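PDB 4B0N: polyketide Synthase III from Ectocarpus siliculosus, which is a type III polyketide synthase that probably acts as an acyltransferase in the biosynthesis of phlorotannin monomers, and is seen here with arachidonic acid bound. Local coordinates for residues A[306-318]-A[396-410]. Numbering follows the deposited sequence.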
loop_
_atom_site.group_PDB
_atom_site.type_symbol
_atom_site.label_atom_id
_atom_site.label_comp_id
_atom_site.label_asym_id
_atom_site.label_seq_id
_atom_site.Cartn_x
_atom_site.Cartn_y
_atom_site.Cartn_z
ATOM N N ASN A 306 18.118 11.625 -16.685
ATOM C CA ASN A 306 18.373 10.411 -15.904
ATOM C C ASN A 306 17.904 9.084 -16.508
ATOM O O ASN A 306 18.323 8.018 -16.045
ATOM C CB ASN A 306 17.794 10.560 -14.495
ATOM C CG ASN A 306 18.571 11.542 -13.644
ATOM O OD1 ASN A 306 19.778 11.398 -13.455
ATOM N ND2 ASN A 306 17.878 12.541 -13.113
ATOM N N ILE A 307 17.046 9.146 -17.527
ATOM C CA ILE A 307 16.443 7.940 -18.117
ATOM C C ILE A 307 17.467 7.011 -18.780
ATOM O O ILE A 307 17.260 5.794 -18.830
ATOM C CB ILE A 307 15.257 8.272 -19.075
ATOM C CG1 ILE A 307 14.429 7.020 -19.399
ATOM C CG2 ILE A 307 15.733 8.960 -20.353
ATOM C CD1 ILE A 307 13.732 6.400 -18.205
ATOM N N ALA A 308 18.567 7.585 -19.268
ATOM C CA ALA A 308 19.664 6.804 -19.833
ATOM C C ALA A 308 20.299 5.909 -18.771
ATOM O O ALA A 308 20.431 4.703 -18.976
ATOM C CB ALA A 308 20.708 7.713 -20.470
ATOM N N PHE A 309 20.660 6.505 -17.632
ATOM C CA PHE A 309 21.319 5.788 -16.537
ATOM C C PHE A 309 20.482 4.627 -15.997
ATOM O O PHE A 309 21.028 3.597 -15.600
ATOM C CB PHE A 309 21.689 6.750 -15.400
ATOM C CG PHE A 309 22.546 6.128 -14.329
ATOM C CD1 PHE A 309 23.924 6.007 -14.502
ATOM C CD2 PHE A 309 21.977 5.659 -13.146
ATOM C CE1 PHE A 309 24.717 5.429 -13.520
ATOM C CE2 PHE A 309 22.766 5.080 -12.160
ATOM C CZ PHE A 309 24.137 4.966 -12.347
ATOM N N PHE A 310 19.162 4.804 -15.989
ATOM C CA PHE A 310 18.234 3.768 -15.540
ATOM C C PHE A 310 18.127 2.608 -16.535
ATOM O O PHE A 310 18.231 1.441 -16.147
ATOM C CB PHE A 310 16.850 4.371 -15.256
ATOM C CG PHE A 310 15.751 3.348 -15.126
ATOM C CD1 PHE A 310 15.655 2.541 -13.993
ATOM C CD2 PHE A 310 14.801 3.197 -16.133
ATOM C CE1 PHE A 310 14.641 1.601 -13.874
ATOM C CE2 PHE A 310 13.785 2.259 -16.017
ATOM C CZ PHE A 310 13.705 1.460 -14.887
ATOM N N ALA A 311 17.915 2.939 -17.807
ATOM C CA ALA A 311 17.694 1.934 -18.849
ATOM C C ALA A 311 18.973 1.207 -19.254
ATOM O O ALA A 311 18.951 -0.005 -19.483
ATOM C CB ALA A 311 17.020 2.558 -20.062
ATOM N N ASP A 312 20.077 1.946 -19.346
ATOM C CA ASP A 312 21.387 1.345 -19.600
ATOM C C ASP A 312 21.863 0.535 -18.396
ATOM O O ASP A 312 22.627 -0.417 -18.547
ATOM C CB ASP A 312 22.424 2.408 -19.970
ATOM C CG ASP A 312 22.237 2.951 -21.380
ATOM O OD1 ASP A 312 21.855 2.174 -22.286
ATOM O OD2 ASP A 312 22.492 4.159 -21.586
ATOM N N GLY A 313 21.406 0.922 -17.205
ATOM C CA GLY A 313 21.644 0.142 -15.995
ATOM C C GLY A 313 20.942 -1.205 -16.063
ATOM O O GLY A 313 21.568 -2.248 -15.861
ATOM N N PHE A 314 19.642 -1.166 -16.362
ATOM C CA PHE A 314 18.791 -2.355 -16.468
ATOM C C PHE A 314 19.378 -3.403 -17.414
ATOM O O PHE A 314 19.440 -4.590 -17.084
ATOM C CB PHE A 314 17.400 -1.948 -16.974
ATOM C CG PHE A 314 16.268 -2.811 -16.466
ATOM C CD1 PHE A 314 16.485 -4.117 -16.027
ATOM C CD2 PHE A 314 14.967 -2.316 -16.455
ATOM C CE1 PHE A 314 15.436 -4.897 -15.568
ATOM C CE2 PHE A 314 13.913 -3.092 -15.999
ATOM C CZ PHE A 314 14.148 -4.385 -15.555
ATOM N N LEU A 315 19.813 -2.945 -18.587
ATOM C CA LEU A 315 20.230 -3.831 -19.670
ATOM C C LEU A 315 21.643 -4.389 -19.513
ATOM O O LEU A 315 21.934 -5.474 -20.018
ATOM C CB LEU A 315 20.084 -3.124 -21.024
ATOM C CG LEU A 315 18.675 -2.799 -21.530
ATOM C CD1 LEU A 315 18.740 -1.806 -22.683
ATOM C CD2 LEU A 315 17.929 -4.057 -21.949
ATOM N N LYS A 316 22.512 -3.660 -18.814
ATOM C CA LYS A 316 23.881 -4.125 -18.570
ATOM C C LYS A 316 23.936 -5.291 -17.581
ATOM O O LYS A 316 24.881 -6.080 -17.599
ATOM C CB LYS A 316 24.788 -2.976 -18.111
ATOM C CG LYS A 316 25.333 -2.132 -19.256
ATOM C CD LYS A 316 26.055 -0.887 -18.759
ATOM C CE LYS A 316 26.376 0.060 -19.910
ATOM N NZ LYS A 316 27.041 1.315 -19.458
ATOM N N LYS A 317 22.916 -5.396 -16.732
ATOM C CA LYS A 317 22.771 -6.519 -15.802
ATOM C C LYS A 317 22.526 -7.833 -16.547
ATOM O O LYS A 317 22.783 -8.919 -16.017
ATOM C CB LYS A 317 21.620 -6.258 -14.825
ATOM C CG LYS A 317 21.911 -5.207 -13.761
ATOM C CD LYS A 317 20.637 -4.715 -13.087
ATOM C CE LYS A 317 20.018 -5.773 -12.184
ATOM N NZ LYS A 317 18.624 -5.420 -11.789
ATOM N N HIS A 318 22.029 -7.718 -17.779
ATOM C CA HIS A 318 21.699 -8.869 -18.617
ATOM C C HIS A 318 22.506 -8.906 -19.889
ATOM O O HIS A 318 22.166 -9.642 -20.823
ATOM C CB HIS A 318 20.207 -8.876 -18.935
ATOM C CG HIS A 318 19.329 -9.005 -17.717
ATOM N ND1 HIS A 318 18.838 -10.188 -17.300
ATOM C CD2 HIS A 318 18.871 -8.049 -16.815
ATOM C CE1 HIS A 318 18.101 -9.999 -16.192
ATOM N NE2 HIS A 318 18.122 -8.689 -15.896
ATOM N N MET A 396 11.084 -3.559 -22.776
ATOM C CA MET A 396 11.133 -2.909 -21.463
ATOM C C MET A 396 9.981 -1.939 -21.209
ATOM O O MET A 396 9.747 -1.011 -21.984
ATOM C CB MET A 396 12.462 -2.187 -21.250
ATOM C CG MET A 396 12.652 -1.697 -19.822
ATOM S SD MET A 396 13.856 -0.370 -19.672
ATOM C CE MET A 396 15.372 -1.226 -20.108
ATOM N N ALA A 397 9.278 -2.160 -20.102
ATOM C CA ALA A 397 8.221 -1.263 -19.657
ATOM C C ALA A 397 8.686 -0.519 -18.415
ATOM O O ALA A 397 9.126 -1.139 -17.445
ATOM C CB ALA A 397 6.947 -2.042 -19.367
ATOM N N PHE A 398 8.606 0.809 -18.452
ATOM C CA PHE A 398 8.961 1.622 -17.295
ATOM C C PHE A 398 7.968 2.751 -17.020
ATOM O O PHE A 398 7.117 3.065 -17.852
ATOM C CB PHE A 398 10.406 2.147 -17.388
ATOM C CG PHE A 398 10.658 3.068 -18.554
ATOM C CD1 PHE A 398 10.367 4.426 -18.467
ATOM C CD2 PHE A 398 11.215 2.583 -19.731
ATOM C CE1 PHE A 398 10.602 5.274 -19.537
ATOM C CE2 PHE A 398 11.457 3.429 -20.803
ATOM C CZ PHE A 398 11.152 4.775 -20.706
ATOM N N SER A 399 8.092 3.341 -15.834
ATOM C CA SER A 399 7.273 4.466 -15.403
ATOM C C SER A 399 8.022 5.242 -14.321
ATOM O O SER A 399 9.148 4.880 -13.959
ATOM C CB SER A 399 5.919 3.976 -14.885
ATOM O OG SER A 399 5.087 5.065 -14.530
ATOM N N PHE A 400 7.400 6.305 -13.809
ATOM C CA PHE A 400 8.053 7.181 -12.835
ATOM C C PHE A 400 7.243 7.394 -11.562
ATOM O O PHE A 400 6.051 7.713 -11.613
ATOM C CB PHE A 400 8.438 8.510 -13.481
ATOM C CG PHE A 400 9.221 8.348 -14.748
ATOM C CD1 PHE A 400 10.532 7.888 -14.713
ATOM C CD2 PHE A 400 8.638 8.622 -15.978
ATOM C CE1 PHE A 400 11.252 7.720 -15.882
ATOM C CE2 PHE A 400 9.355 8.460 -17.152
ATOM C CZ PHE A 400 10.664 8.006 -17.104
ATOM N N SER A 401 7.910 7.207 -10.428
ATOM C CA SER A 401 7.296 7.322 -9.111
ATOM C C SER A 401 7.803 8.562 -8.384
ATOM O O SER A 401 8.909 9.026 -8.664
ATOM C CB SER A 401 7.630 6.086 -8.281
ATOM O OG SER A 401 9.019 6.022 -7.999
ATOM N N PRO A 402 7.000 9.103 -7.442
ATOM C CA PRO A 402 7.460 10.210 -6.599
ATOM C C PRO A 402 8.831 9.911 -5.995
ATOM O O PRO A 402 9.028 8.853 -5.393
ATOM C CB PRO A 402 6.386 10.299 -5.500
ATOM C CG PRO A 402 5.423 9.180 -5.751
ATOM C CD PRO A 402 5.588 8.782 -7.183
ATOM N N GLY A 403 9.768 10.834 -6.177
ATOM C CA GLY A 403 11.157 10.619 -5.788
ATOM C C GLY A 403 12.105 11.686 -6.312
ATOM O O GLY A 403 12.730 12.389 -5.514
ATOM N N VAL A 404 12.243 11.815 -7.635
ATOM C CA VAL A 404 11.577 10.957 -8.618
ATOM C C VAL A 404 12.349 9.660 -8.831
ATOM O O VAL A 404 13.563 9.666 -9.050
ATOM C CB VAL A 404 11.355 11.683 -9.970
ATOM C CG1 VAL A 404 10.899 10.713 -11.055
ATOM C CG2 VAL A 404 10.335 12.800 -9.816
ATOM N N GLY A 405 11.630 8.548 -8.744
ATOM C CA GLY A 405 12.204 7.245 -9.024
ATOM C C GLY A 405 11.781 6.728 -10.384
ATOM O O GLY A 405 10.717 7.084 -10.893
ATOM N N ALA A 406 12.631 5.895 -10.976
ATOM C CA ALA A 406 12.292 5.188 -12.202
ATOM C C ALA A 406 12.004 3.725 -11.872
ATOM O O ALA A 406 12.773 3.074 -11.166
ATOM C CB ALA A 406 13.415 5.309 -13.215
ATOM N N GLU A 407 10.879 3.227 -12.375
ATOM C CA GLU A 407 10.417 1.874 -12.087
ATOM C C GLU A 407 10.164 1.117 -13.380
ATOM O O GLU A 407 9.337 1.535 -14.193
ATOM C CB GLU A 407 9.132 1.924 -11.258
ATOM C CG GLU A 407 9.304 1.589 -9.783
ATOM C CD GLU A 407 10.071 2.643 -9.006
ATOM O OE1 GLU A 407 9.843 3.851 -9.241
ATOM O OE2 GLU A 407 10.888 2.257 -8.142
ATOM N N GLY A 408 10.862 -0.001 -13.564
ATOM C CA GLY A 408 10.756 -0.754 -14.811
ATOM C C GLY A 408 10.786 -2.262 -14.683
ATOM O O GLY A 408 11.163 -2.801 -13.643
ATOM N N ILE A 409 10.374 -2.936 -15.756
ATOM C CA ILE A 409 10.399 -4.401 -15.849
ATOM C C ILE A 409 10.942 -4.844 -17.210
ATOM O O ILE A 409 10.821 -4.118 -18.204
ATOM C CB ILE A 409 9.006 -5.036 -15.612
ATOM C CG1 ILE A 409 7.937 -4.350 -16.477
ATOM C CG2 ILE A 409 8.642 -4.996 -14.131
ATOM C CD1 ILE A 409 6.714 -5.198 -16.757
ATOM N N LEU A 410 11.542 -6.031 -17.244
ATOM C CA LEU A 410 12.131 -6.570 -18.469
ATOM C C LEU A 410 11.437 -7.852 -18.900
ATOM O O LEU A 410 11.354 -8.815 -18.135
ATOM C CB LEU A 410 13.639 -6.804 -18.299
ATOM C CG LEU A 410 14.458 -7.426 -19.439
ATOM C CD1 LEU A 410 14.365 -6.620 -20.726
ATOM C CD2 LEU A 410 15.911 -7.582 -19.019
#
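With its CG anti to the backbone N (chi1 165°), Phe310 drives its ring from helix 306-316 onto the antiparallel hairpin of strands 396-401 and 405-410, where it meets Ala406, Gly408 and Phe398; Met396, also extended at chi1 (-170°), reaches back to the helix. This is helix-on-sheet packing in the C-terminal half of the thiolase fold, the helix running at 34° to strand 405-410. The Ala406 methyl lies over one face of the Phe310 ring, CB 3.7 Å from its centroid in a CH-pi contact, and a small residue suits a strand approached so closely. Gly408 meets the edge of the same ring, its N 3.5 Å from Phe310 CZ; the absence of a side chain allows the ring edge to come this near the strand. Phe398 CB touches another part of that edge, against CE2. A serine in place of Phe310 would probably leave the Ala406 methyl without its aromatic cover and open a gap beside Gly408 and Phe398. Near the N-terminal end of 306-318, Ile307 sends CD1 over the face of Phe398 and against the edge of Phe400, whose side chain lies about 6 Å from the bound arachidonic acid; the ethyl arm of Ile307 is long and narrow enough to touch both rings with one methyl. Leu345 of helix 335-345 also packs on Ile307 and Phe398. Met396, flexible and unbranched, bends at chi3 so that CE fits among Ala311, Phe314 and Leu315, while its sulfur makes oblique Met-aromatic contacts with Phe310 and Phe314. The Phe314 ring directs its edge at the backbone of Gly408 and Ile409, CE2 lying 3.5 Å from Gly408 C. His318 NE2 is hydrogen-bonded to Asp269 of strand 265-274, and Leu410 CD2 sits over one face of the imidazole, 3.7 Å from His318 CD2.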